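Local coordinates for biofilm-associated surface protein (Staphylococcus aureus, PDB 7C7U), which is a calcium-binding, cell wall-anchored surface protein that takes part in biofilm formation, probably acting as a switch that modulates functional amyloid assembly, at residues T218-L230 with R326-I338. Sequence-based numbering, arbitrary orientation.
Sequences TYNENVGEFGGIL and RVVLKLNKSVNNI
Gly228, Ile229 and Leu230 pair with Lys330, Leu329 and Val328 as neighbouring strands of a five-stranded antiparallel sheet, in which 228-237 lies between its hairpin partner 210-220 and 323-331. The short segments run at 166° with their axes 4.7 Å apart. Ile229 and Leu329 form the hydrogen-bonded pair: each backbone N lies 2.8 Å from the other residue's O, and the bond from Leu329 N is almost straight at 176°. A third bond, Leu331 N to Gly227 O, is longer at 3.1 Å, and its donor is tilted out of the carbonyl plane of Gly227, where the loop runs back into the sheet at Gly228.

On the face of Leu230 and Val328, Val223 CG1, opposite the backbone N, reaches over from the loop to meet Val328 CG1 and Lys330 CG. Leu230 CD1 sits centrally over one face of the Arg326 guanidinium, 3.7 Å from CZ, while Arg326 NE forms a salt bridge with Asp232.

Past the strand, Val335, which also touches Leu396, lays CG1 over one face of the Tyr219 ring, a CH-pi contact 3.9 Å from the centroid and 23° off the normal. One water is held by Tyr219 OH, Phe226 O and Val335 N; a second takes a bond from Phe226 N, and Gly227 O and Leu331 O each lie 2.8 Å from it. The Phe226 ring packs against backbone, with Asn332 O over one face, toward the rim.

The paired backbone bonds thus end at Leu331 N, beyond which apolar packing and bridging water join the hairpin loop to residues 332-335.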
ATOM      1  N   THR A 218     -10.742   1.338   6.333  1.00 30.26           N
ATOM      2  CA  THR A 218      -9.332   0.977   6.322  1.00 31.50           C
ATOM      3  C   THR A 218      -9.182  -0.517   6.558  1.00 27.86           C
ATOM      4  O   THR A 218     -10.110  -1.198   6.988  1.00 34.94           O
ATOM      5  CB  THR A 218      -8.534   1.740   7.393  1.00 35.61           C
ATOM      6  OG1 THR A 218      -9.147   1.566   8.671  1.00 32.94           O
ATOM      7  CG2 THR A 218      -8.446   3.226   7.072  1.00 34.10           C
ATOM      8  N   TYR A 219      -7.975  -1.022   6.314  1.00 31.82           N
ATOM      9  CA  TYR A 219      -7.632  -2.405   6.604  1.00 30.70           C
ATOM     10  C   TYR A 219      -6.751  -2.459   7.846  1.00 32.17           C
ATOM     11  O   TYR A 219      -5.837  -1.645   8.000  1.00 36.20           O
ATOM     12  CB  TYR A 219      -6.913  -3.050   5.409  1.00 30.60           C
ATOM     13  CG  TYR A 219      -6.270  -4.369   5.733  1.00 33.15           C
ATOM     14  CD1 TYR A 219      -7.046  -5.500   5.994  1.00 32.95           C
ATOM     15  CD2 TYR A 219      -4.890  -4.492   5.782  1.00 36.13           C
ATOM     16  CE1 TYR A 219      -6.457  -6.706   6.294  1.00 35.22           C
ATOM     17  CE2 TYR A 219      -4.288  -5.701   6.085  1.00 35.95           C
ATOM     18  CZ  TYR A 219      -5.078  -6.797   6.343  1.00 34.80           C
ATOM     19  OH  TYR A 219      -4.494  -7.999   6.635  1.00 39.68           O
ATOM     20  N   ASN A 220      -7.038  -3.400   8.742  1.00 31.33           N
ATOM     21  CA  ASN A 220      -6.227  -3.594   9.946  1.00 36.35           C
ATOM     22  C   ASN A 220      -5.896  -5.075  10.090  1.00 33.60           C
ATOM     23  O   ASN A 220      -6.782  -5.899  10.344  1.00 33.47           O
ATOM     24  CB  ASN A 220      -6.935  -3.050  11.197  1.00 34.38           C
ATOM     25  CG  ASN A 220      -6.031  -3.052  12.428  1.00 41.31           C
ATOM     26  OD1 ASN A 220      -5.446  -4.079  12.770  1.00 42.54           O
ATOM     27  ND2 ASN A 220      -5.909  -1.903  13.092  1.00 38.57           N
ATOM     28  N   GLU A 221      -4.606  -5.402   9.965  1.00 37.47           N
ATOM     29  CA  GLU A 221      -4.165  -6.791  10.009  1.00 41.89           C
ATOM     30  C   GLU A 221      -4.342  -7.426  11.384  1.00 42.28           C
ATOM     31  O   GLU A 221      -4.363  -8.657  11.484  1.00 41.90           O
ATOM     32  CB  GLU A 221      -2.698  -6.883   9.597  1.00 42.67           C
ATOM     33  CG  GLU A 221      -1.753  -6.133  10.530  1.00 46.68           C
ATOM     34  CD  GLU A 221      -1.498  -4.690  10.101  1.00 53.36           C
ATOM     35  OE1 GLU A 221      -2.414  -4.036   9.531  1.00 49.89           O
ATOM     36  OE2 GLU A 221      -0.368  -4.204  10.333  1.00 53.55           O
ATOM     37  N   ASN A 222      -4.477  -6.622  12.438  1.00 41.32           N
ATOM     38  CA  ASN A 222      -4.587  -7.149  13.793  1.00 43.85           C
ATOM     39  C   ASN A 222      -5.988  -7.632  14.147  1.00 43.81           C
ATOM     40  O   ASN A 222      -6.162  -8.221  15.215  1.00 44.75           O
ATOM     41  CB  ASN A 222      -4.154  -6.082  14.807  1.00 45.51           C
ATOM     42  CG  ASN A 222      -2.780  -5.511  14.497  1.00 50.83           C
ATOM     43  OD1 ASN A 222      -1.775  -6.229  14.500  1.00 52.94           O
ATOM     44  ND2 ASN A 222      -2.734  -4.219  14.189  1.00 48.81           N
ATOM     45  N   VAL A 223      -6.993  -7.384  13.307  1.00 38.06           N
ATOM     46  CA  VAL A 223      -8.354  -7.810  13.611  1.00 37.44           C
ATOM     47  C   VAL A 223      -8.481  -9.308  13.368  1.00 40.68           C
ATOM     48  O   VAL A 223      -8.180  -9.800  12.276  1.00 41.98           O
ATOM     49  CB  VAL A 223      -9.373  -7.025  12.764  1.00 38.20           C
ATOM     50  CG1 VAL A 223     -10.785  -7.475  13.082  1.00 38.80           C
ATOM     51  CG2 VAL A 223      -9.200  -5.521  12.961  1.00 33.47           C
ATOM     52  N   GLY A 224      -8.946 -10.038  14.380  1.00 40.77           N
ATOM     53  CA  GLY A 224      -9.186 -11.462  14.233  1.00 44.93           C
ATOM     54  C   GLY A 224      -7.941 -12.217  13.799  1.00 45.37           C
ATOM     55  O   GLY A 224      -6.801 -11.812  14.057  1.00 47.12           O
ATOM     56  N   GLU A 225      -8.157 -13.324  13.096  1.00 49.66           N
ATOM     57  CA  GLU A 225      -7.031 -14.127  12.635  1.00 49.76           C
ATOM     58  C   GLU A 225      -6.664 -13.867  11.181  1.00 48.75           C
ATOM     59  O   GLU A 225      -5.579 -14.273  10.750  1.00 43.52           O
ATOM     60  CB  GLU A 225      -7.325 -15.618  12.829  1.00 55.35           C
ATOM     61  CG  GLU A 225      -7.436 -16.048  14.290  1.00 58.95           C
ATOM     62  CD  GLU A 225      -6.135 -15.869  15.065  1.00 63.03           C
ATOM     63  OE1 GLU A 225      -5.064 -16.256  14.547  1.00 66.31           O
ATOM     64  OE2 GLU A 225      -6.186 -15.341  16.200  1.00 69.05           O
ATOM     65  N   PHE A 226      -7.523 -13.183  10.423  1.00 41.75           N
ATOM     66  CA  PHE A 226      -7.255 -12.889   9.022  1.00 42.01           C
ATOM     67  C   PHE A 226      -7.246 -11.395   8.729  1.00 44.29           C
ATOM     68  O   PHE A 226      -7.244 -11.005   7.552  1.00 42.32           O
ATOM     69  CB  PHE A 226      -8.283 -13.601   8.134  1.00 40.46           C
ATOM     70  CG  PHE A 226      -8.280 -15.093   8.296  1.00 46.06           C
ATOM     71  CD1 PHE A 226      -7.319 -15.871   7.656  1.00 44.12           C
ATOM     72  CD2 PHE A 226      -9.210 -15.720   9.118  1.00 46.97           C
ATOM     73  CE1 PHE A 226      -7.300 -17.247   7.810  1.00 46.16           C
ATOM     74  CE2 PHE A 226      -9.193 -17.101   9.286  1.00 49.30           C
ATOM     75  CZ  PHE A 226      -8.230 -17.867   8.627  1.00 44.54           C
ATOM     76  N   GLY A 227      -7.228 -10.550   9.763  1.00 44.34           N
ATOM     77  CA  GLY A 227      -7.320  -9.119   9.569  1.00 33.78           C
ATOM     78  C   GLY A 227      -8.773  -8.678   9.492  1.00 35.08           C
ATOM     79  O   GLY A 227      -9.716  -9.473   9.572  1.00 32.68           O
ATOM     80  N   GLY A 228      -8.954  -7.371   9.342  1.00 33.89           N
ATOM     81  CA  GLY A 228     -10.314  -6.860   9.273  1.00 32.62           C
ATOM     82  C   GLY A 228     -10.391  -5.523   8.575  1.00 30.51           C
ATOM     83  O   GLY A 228      -9.384  -4.899   8.237  1.00 29.27           O
ATOM     84  N   ILE A 229     -11.630  -5.108   8.318  1.00 31.31           N
ATOM     85  CA  ILE A 229     -11.915  -3.818   7.718  1.00 30.57           C
ATOM     86  C   ILE A 229     -12.601  -2.987   8.791  1.00 27.23           C
ATOM     87  O   ILE A 229     -13.551  -3.457   9.424  1.00 28.64           O
ATOM     88  CB  ILE A 229     -12.788  -3.961   6.452  1.00 29.47           C
ATOM     89  CG1 ILE A 229     -12.088  -4.846   5.398  1.00 28.77           C
ATOM     90  CG2 ILE A 229     -13.106  -2.586   5.858  1.00 28.71           C
ATOM     91  CD1 ILE A 229     -10.821  -4.225   4.886  1.00 28.79           C
ATOM     92  N   LEU A 230     -12.082  -1.788   9.035  1.00 25.03           N
ATOM     93  CA  LEU A 230     -12.668  -0.858   9.995  1.00 28.28           C
ATOM     94  C   LEU A 230     -13.394   0.239   9.237  1.00 29.73           C
ATOM     95  O   LEU A 230     -12.798   0.902   8.387  1.00 33.66           O
ATOM     96  CB  LEU A 230     -11.603  -0.240  10.901  1.00 31.79           C
ATOM     97  CG  LEU A 230     -10.637  -1.174  11.634  1.00 36.19           C
ATOM     98  CD1 LEU A 230      -9.699  -0.356  12.481  1.00 38.82           C
ATOM     99  CD2 LEU A 230     -11.404  -2.169  12.492  1.00 37.06           C
ATOM    100  N   ARG A 326     -17.754   3.045  15.131  1.00 29.65           N
ATOM    101  CA  ARG A 326     -16.894   2.097  14.417  1.00 27.51           C
ATOM    102  C   ARG A 326     -17.643   0.812  14.114  1.00 24.64           C
ATOM    103  O   ARG A 326     -18.191   0.170  15.021  1.00 28.79           O
ATOM    104  CB  ARG A 326     -15.633   1.774  15.207  1.00 26.85           C
ATOM    105  CG  ARG A 326     -14.826   0.605  14.596  1.00 26.51           C
ATOM    106  CD  ARG A 326     -13.439   0.512  15.243  1.00 31.86           C
ATOM    107  NE  ARG A 326     -12.536   1.522  14.691  1.00 36.66           N
ATOM    108  CZ  ARG A 326     -11.290   1.736  15.097  1.00 39.91           C
ATOM    109  NH1 ARG A 326     -10.783   1.011  16.093  1.00 38.37           N
ATOM    110  NH2 ARG A 326     -10.558   2.678  14.510  1.00 38.48           N
ATOM    111  N   VAL A 327     -17.633   0.409  12.853  1.00 29.29           N
ATOM    112  CA  VAL A 327     -18.102  -0.910  12.454  1.00 27.82           C
ATOM    113  C   VAL A 327     -16.881  -1.735  12.067  1.00 26.97           C
ATOM    114  O   VAL A 327     -16.021  -1.256  11.321  1.00 24.43           O
ATOM    115  CB  VAL A 327     -19.111  -0.831  11.300  1.00 25.37           C
ATOM    116  CG1 VAL A 327     -19.519  -2.243  10.842  1.00 27.30           C
ATOM    117  CG2 VAL A 327     -20.355  -0.048  11.751  1.00 27.33           C
ATOM    118  N   VAL A 328     -16.809  -2.964  12.565  1.00 28.23           N
ATOM    119  CA  VAL A 328     -15.669  -3.856  12.316  1.00 30.92           C
ATOM    120  C   VAL A 328     -16.134  -5.046  11.492  1.00 28.18           C
ATOM    121  O   VAL A 328     -17.064  -5.759  11.890  1.00 33.71           O
ATOM    122  CB  VAL A 328     -15.024  -4.325  13.627  1.00 29.44           C
ATOM    123  CG1 VAL A 328     -13.804  -5.275  13.318  1.00 31.61           C
ATOM    124  CG2 VAL A 328     -14.578  -3.129  14.460  1.00 30.29           C
ATOM    125  N   LEU A 329     -15.474  -5.282  10.359  1.00 31.77           N
ATOM    126  CA  LEU A 329     -15.734  -6.452   9.529  1.00 26.72           C
ATOM    127  C   LEU A 329     -14.548  -7.392   9.715  1.00 35.02           C
ATOM    128  O   LEU A 329     -13.433  -7.061   9.306  1.00 29.11           O
ATOM    129  CB  LEU A 329     -15.885  -6.077   8.060  1.00 31.04           C
ATOM    130  CG  LEU A 329     -16.641  -4.817   7.665  1.00 36.98           C
ATOM    131  CD1 LEU A 329     -16.516  -4.695   6.158  1.00 36.41           C
ATOM    132  CD2 LEU A 329     -18.104  -4.885   8.124  1.00 31.32           C
ATOM    133  N   LYS A 330     -14.789  -8.543  10.336  1.00 31.38           N
ATOM    134  CA  LYS A 330     -13.753  -9.545  10.536  1.00 33.67           C
ATOM    135  C   LYS A 330     -13.660 -10.421   9.290  1.00 35.46           C
ATOM    136  O   LYS A 330     -14.641 -11.070   8.907  1.00 37.10           O
ATOM    137  CB  LYS A 330     -14.067 -10.381  11.777  1.00 37.83           C
ATOM    138  CG  LYS A 330     -13.782  -9.667  13.080  1.00 41.83           C
ATOM    139  CD  LYS A 330     -13.730 -10.632  14.269  1.00 52.65           C
ATOM    140  CE  LYS A 330     -13.276  -9.909  15.534  1.00 52.40           C
ATOM    141  NZ  LYS A 330     -13.295 -10.758  16.760  1.00 57.74           N
ATOM    142  N   LEU A 331     -12.497 -10.430   8.648  1.00 37.58           N
ATOM    143  CA  LEU A 331     -12.320 -11.251   7.453  1.00 39.58           C
ATOM    144  C   LEU A 331     -12.257 -12.731   7.815  1.00 39.06           C
ATOM    145  O   LEU A 331     -11.835 -13.112   8.910  1.00 37.45           O
ATOM    146  CB  LEU A 331     -11.049 -10.853   6.704  1.00 33.30           C
ATOM    147  CG  LEU A 331     -11.073  -9.432   6.160  1.00 35.42           C
ATOM    148  CD1 LEU A 331      -9.742  -9.068   5.542  1.00 35.91           C
ATOM    149  CD2 LEU A 331     -12.228  -9.247   5.164  1.00 39.27           C
ATOM    150  N   ASN A 332     -12.678 -13.571   6.870  1.00 40.72           N
ATOM    151  CA  ASN A 332     -12.614 -15.016   7.044  1.00 42.82           C
ATOM    152  C   ASN A 332     -11.461 -15.650   6.268  1.00 43.36           C
ATOM    153  O   ASN A 332     -11.322 -16.874   6.293  1.00 41.70           O
ATOM    154  CB  ASN A 332     -13.952 -15.671   6.644  1.00 36.40           C
ATOM    155  CG  ASN A 332     -14.340 -15.419   5.195  1.00 40.86           C
ATOM    156  OD1 ASN A 332     -13.502 -15.114   4.354  1.00 40.06           O
ATOM    157  ND2 ASN A 332     -15.636 -15.541   4.901  1.00 39.80           N
ATOM    158  N   LYS A 333     -10.630 -14.841   5.613  1.00 36.80           N
ATOM    159  CA  LYS A 333      -9.464 -15.272   4.853  1.00 41.40           C
ATOM    160  C   LYS A 333      -8.662 -14.018   4.537  1.00 43.36           C
ATOM    161  O   LYS A 333      -9.121 -12.897   4.775  1.00 37.52           O
ATOM    162  CB  LYS A 333      -9.849 -16.014   3.574  1.00 39.58           C
ATOM    163  CG  LYS A 333     -10.521 -15.132   2.507  1.00 37.91           C
ATOM    164  CD  LYS A 333     -11.129 -15.977   1.388  1.00 44.98           C
ATOM    165  CE  LYS A 333     -12.257 -16.872   1.907  1.00 48.91           C
ATOM    166  NZ  LYS A 333     -13.614 -16.356   1.496  1.00 48.01           N
ATOM    167  N   SER A 334      -7.461 -14.219   3.994  1.00 38.25           N
ATOM    168  CA  SER A 334      -6.558 -13.103   3.734  1.00 39.25           C
ATOM    169  C   SER A 334      -7.205 -12.037   2.858  1.00 35.79           C
ATOM    170  O   SER A 334      -7.902 -12.341   1.886  1.00 36.14           O
ATOM    171  CB  SER A 334      -5.278 -13.595   3.060  1.00 33.25           C
ATOM    172  OG  SER A 334      -4.458 -12.491   2.693  1.00 34.05           O
ATOM    173  N   VAL A 335      -6.928 -10.772   3.187  1.00 37.33           N
ATOM    174  CA  VAL A 335      -7.442  -9.647   2.407  1.00 35.77           C
ATOM    175  C   VAL A 335      -6.938  -9.700   0.970  1.00 35.53           C
ATOM    176  O   VAL A 335      -7.565  -9.135   0.067  1.00 32.82           O
ATOM    177  CB  VAL A 335      -7.074  -8.307   3.087  1.00 31.97           C
ATOM    178  CG1 VAL A 335      -5.620  -7.954   2.880  1.00 30.17           C
ATOM    179  CG2 VAL A 335      -8.018  -7.163   2.599  1.00 33.74           C
ATOM    180  N   ASN A 336      -5.821 -10.390   0.732  1.00 34.90           N
ATOM    181  CA  ASN A 336      -5.272 -10.526  -0.610  1.00 35.35           C
ATOM    182  C   ASN A 336      -6.114 -11.433  -1.499  1.00 33.47           C
ATOM    183  O   ASN A 336      -5.849 -11.506  -2.704  1.00 34.78           O
ATOM    184  CB  ASN A 336      -3.827 -11.054  -0.525  1.00 35.21           C
ATOM    185  CG  ASN A 336      -2.861 -10.014   0.005  1.00 36.78           C
ATOM    186  OD1 ASN A 336      -2.990  -8.833  -0.311  1.00 34.58           O
ATOM    187  ND2 ASN A 336      -1.892 -10.441   0.820  1.00 33.19           N
ATOM    188  N   ASN A 337      -7.108 -12.127  -0.942  1.00 34.81           N
ATOM    189  CA  ASN A 337      -7.980 -13.010  -1.709  1.00 35.66           C
ATOM    190  C   ASN A 337      -9.150 -12.292  -2.374  1.00 38.15           C
ATOM    191  O   ASN A 337      -9.911 -12.936  -3.100  1.00 38.09           O
ATOM    192  CB  ASN A 337      -8.551 -14.110  -0.806  1.00 37.42           C
ATOM    193  CG  ASN A 337      -7.497 -15.077  -0.324  1.00 42.87           C
ATOM    194  OD1 ASN A 337      -7.372 -15.335   0.872  1.00 43.09           O
ATOM    195  ND2 ASN A 337      -6.716 -15.602  -1.255  1.00 43.15           N
ATOM    196  N   ILE A 338      -9.327 -10.993  -2.150  1.00 36.06           N
ATOM    197  CA  ILE A 338     -10.529 -10.334  -2.663  1.00 34.17           C
ATOM    198  C   ILE A 338     -10.351  -9.938  -4.122  1.00 33.24           C
ATOM    199  O   ILE A 338     -11.182 -10.268  -4.975  1.00 36.97           O
ATOM    200  CB  ILE A 338     -10.894  -9.111  -1.800  1.00 32.74           C
ATOM    201  CG1 ILE A 338     -11.124  -9.514  -0.342  1.00 34.02           C
ATOM    202  CG2 ILE A 338     -12.122  -8.421  -2.394  1.00 36.48           C
ATOM    203  CD1 ILE A 338     -11.178  -8.313   0.637  1.00 31.89           C
TER
HETATM  204  O   HOH W   1      -5.559 -10.100   5.824  1.00 34.41           O
HETATM  205  O   HOH W   2     -10.033 -11.975  10.751  1.00 38.58           O